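Local atomic coordinates of 7,8-dihydro-6-hydroxymethylpterin pyrophosphokinase-dihydropteroate synthase (Plasmodium falciparum, PDB entry 6JWY), a protein that probably catalyses two successive steps of folate biosynthesis, pyrophosphorylation of 6-hydroxymethyl-7,8-dihydropterin by ATP and condensation of the product with 4-aminobenzoate to give 7,8-dihydropteroate. Residues N100-D105 / I513-K518. The protein carries 1 engineered substitution. Sequence-based numbering, arbitrary orientation.
Sequences NKELID and IIKLLK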
loop_
_atom_site.group_PDB
_atom_site.type_symbol
_atom_site.label_atom_id
_atom_site.label_comp_id
_atom_site.label_asym_id
_atom_site.label_seq_id
_atom_site.Cartn_x
_atom_site.Cartn_y
_atom_site.Cartn_z
ATOM N N ASN A 100 -45.294 13.496 2.792
ATOM C CA ASN A 100 -44.775 14.697 3.416
ATOM C C ASN A 100 -43.265 14.740 3.194
ATOM O O ASN A 100 -42.518 13.964 3.793
ATOM C CB ASN A 100 -45.180 14.793 4.889
ATOM C CG ASN A 100 -46.682 14.859 5.085
ATOM O OD1 ASN A 100 -47.394 15.546 4.352
ATOM N ND2 ASN A 100 -47.186 14.145 6.082
ATOM N N LYS A 101 -42.813 15.650 2.324
ATOM C CA LYS A 101 -41.390 15.749 2.067
ATOM C C LYS A 101 -40.711 16.662 3.085
ATOM O O LYS A 101 -39.498 16.761 3.056
ATOM C CB LYS A 101 -41.096 16.191 0.634
ATOM C CG LYS A 101 -41.576 15.254 -0.470
ATOM C CD LYS A 101 -40.974 15.607 -1.824
ATOM C CE LYS A 101 -39.541 15.113 -1.963
ATOM N NZ LYS A 101 -38.842 15.653 -3.156
ATOM N N GLU A 102 -41.444 17.295 4.020
ATOM C CA GLU A 102 -40.768 18.181 4.956
ATOM C C GLU A 102 -39.620 17.437 5.621
ATOM O O GLU A 102 -39.735 16.254 5.917
ATOM C CB GLU A 102 -41.672 18.679 6.082
ATOM C CG GLU A 102 -42.611 19.788 5.670
ATOM C CD GLU A 102 -41.930 21.038 5.137
ATOM O OE1 GLU A 102 -41.425 21.801 5.961
ATOM O OE2 GLU A 102 -41.865 21.215 3.893
ATOM N N LEU A 103 -38.549 18.159 5.924
ATOM C CA LEU A 103 -37.436 17.596 6.659
ATOM C C LEU A 103 -37.842 17.338 8.107
ATOM O O LEU A 103 -38.638 18.103 8.649
ATOM C CB LEU A 103 -36.283 18.590 6.567
ATOM C CG LEU A 103 -35.674 18.696 5.173
ATOM C CD1 LEU A 103 -34.783 19.915 5.105
ATOM C CD2 LEU A 103 -34.862 17.459 4.835
ATOM N N ILE A 104 -37.289 16.269 8.710
ATOM C CA ILE A 104 -37.447 15.977 10.131
ATOM C C ILE A 104 -36.057 15.783 10.732
ATOM O O ILE A 104 -35.125 15.435 10.002
ATOM C CB ILE A 104 -38.304 14.708 10.325
ATOM C CG1 ILE A 104 -37.506 13.466 9.909
ATOM C CG2 ILE A 104 -39.632 14.849 9.587
ATOM C CD1 ILE A 104 -38.260 12.178 10.021
ATOM N N ASP A 105 -35.940 15.962 12.057
ATOM C CA ASP A 105 -34.654 15.884 12.747
ATOM C C ASP A 105 -34.638 14.699 13.700
ATOM O O ASP A 105 -33.601 14.370 14.262
ATOM C CB ASP A 105 -34.420 17.042 13.720
ATOM C CG ASP A 105 -34.545 18.412 13.097
ATOM O OD1 ASP A 105 -34.042 18.595 11.960
ATOM O OD2 ASP A 105 -35.159 19.280 13.747
ATOM N N ILE A 513 -32.425 21.475 0.091
ATOM C CA ILE A 513 -31.820 20.838 -1.069
ATOM C C ILE A 513 -31.984 19.311 -0.994
ATOM O O ILE A 513 -32.044 18.654 -2.033
ATOM C CB ILE A 513 -30.350 21.291 -1.213
ATOM C CG1 ILE A 513 -29.879 21.318 -2.667
ATOM C CG2 ILE A 513 -29.400 20.518 -0.299
ATOM C CD1 ILE A 513 -28.700 22.269 -2.903
ATOM N N ILE A 514 -32.070 18.744 0.223
ATOM C CA ILE A 514 -32.288 17.310 0.398
ATOM C C ILE A 514 -33.600 16.873 -0.266
ATOM O O ILE A 514 -33.676 15.794 -0.811
ATOM C CB ILE A 514 -32.208 16.889 1.888
ATOM C CG1 ILE A 514 -30.828 17.165 2.486
ATOM C CG2 ILE A 514 -32.618 15.437 2.088
ATOM C CD1 ILE A 514 -30.817 17.258 3.985
ATOM N N LYS A 515 -34.651 17.684 -0.216
ATOM C CA LYS A 515 -35.851 17.372 -0.978
ATOM C C LYS A 515 -35.523 17.122 -2.454
ATOM O O LYS A 515 -36.187 16.324 -3.099
ATOM C CB LYS A 515 -36.822 18.555 -0.914
ATOM C CG LYS A 515 -37.630 18.697 0.364
ATOM C CD LYS A 515 -38.276 20.065 0.459
ATOM C CE LYS A 515 -39.461 20.096 1.397
ATOM N NZ LYS A 515 -39.872 21.485 1.698
ATOM N N LEU A 516 -34.512 17.788 -3.015
ATOM C CA LEU A 516 -34.290 17.714 -4.451
ATOM C C LEU A 516 -33.558 16.430 -4.870
ATOM O O LEU A 516 -33.439 16.128 -6.059
ATOM C CB LEU A 516 -33.555 18.981 -4.903
ATOM C CG LEU A 516 -34.218 20.309 -4.503
ATOM C CD1 LEU A 516 -33.362 21.472 -4.944
ATOM C CD2 LEU A 516 -35.615 20.468 -5.084
ATOM N N LEU A 517 -33.077 15.658 -3.892
ATOM C CA LEU A 517 -32.361 14.425 -4.157
ATOM C C LEU A 517 -33.366 13.310 -4.450
ATOM O O LEU A 517 -32.986 12.276 -4.986
ATOM C CB LEU A 517 -31.495 14.101 -2.933
ATOM C CG LEU A 517 -30.365 15.092 -2.630
ATOM C CD1 LEU A 517 -29.590 14.674 -1.374
ATOM C CD2 LEU A 517 -29.431 15.269 -3.842
ATOM N N LYS A 518 -34.642 13.523 -4.091
ATOM C CA LYS A 518 -35.671 12.514 -4.275
ATOM C C LYS A 518 -36.653 13.013 -5.332
ATOM O O LYS A 518 -37.153 14.118 -5.251
ATOM C CB LYS A 518 -36.424 12.237 -2.966
ATOM C CG LYS A 518 -35.626 11.767 -1.753
ATOM C CD LYS A 518 -36.227 12.229 -0.420
ATOM C CE LYS A 518 -37.347 11.343 0.101
ATOM N NZ LYS A 518 -38.378 12.091 0.877
#
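A loop between helix 85-88 and helix 108-115, in the pyrophosphokinase (HPPK) half of the chain, meets the outside of the dihydropteroate synthase TIM barrel where Lys101, Glu102 and Leu103 touch the connection between strands 500-503 and 525-529. Residues 513-517 have helical backbone angles, and the polypeptide leaves this helical turn at Lys518. Lys101 reaches across its C-terminal end, the side chain bent at chi3 (78°), and its NZ donates to two backbone carbonyls there: Lys515 O at 2.7 Å from Lys101 NZ and Lys518 O at 3.1 Å. The ammonium group is tilted out of the first carbonyl plane and stands above the second. Lys515 O also receives a weak bond from Lys518 N within the turn, so the ammonium joins it as a second donor.

Lys515 answers in the opposite direction. Its chain is extended beyond CG and passes the backbone of the loop, with CE 3.7 Å from Lys101 O, before NZ forms a salt bridge with Glu102 OE2 at 3.0 Å. The oxygen is met on its syn side, although 33° out of the carboxylate plane; Glu102 gets there by folding at chi2 (-59°). Lys515 NZ also forms a salt bridge with Glu512 OE1, its stronger partner. Beside these charges, Leu103 CD2 lies 4.0 Å from Ile514 CB, the two side chains crossing at about a right angle. Leu103 also touches Pro511 and Asn565, while Phe561 and Leu562 of helix 547-564 back the isoleucine.

Lys101 NZ and Lys518 NZ are 5.4 Å apart, a like-charge pair probably eased by the calcium-binding Glu99 and Glu42 nearby. This surface contact rests on two lysine-to-carbonyl bonds and one salt bridge, so polar forces probably outweigh its single apolar pair.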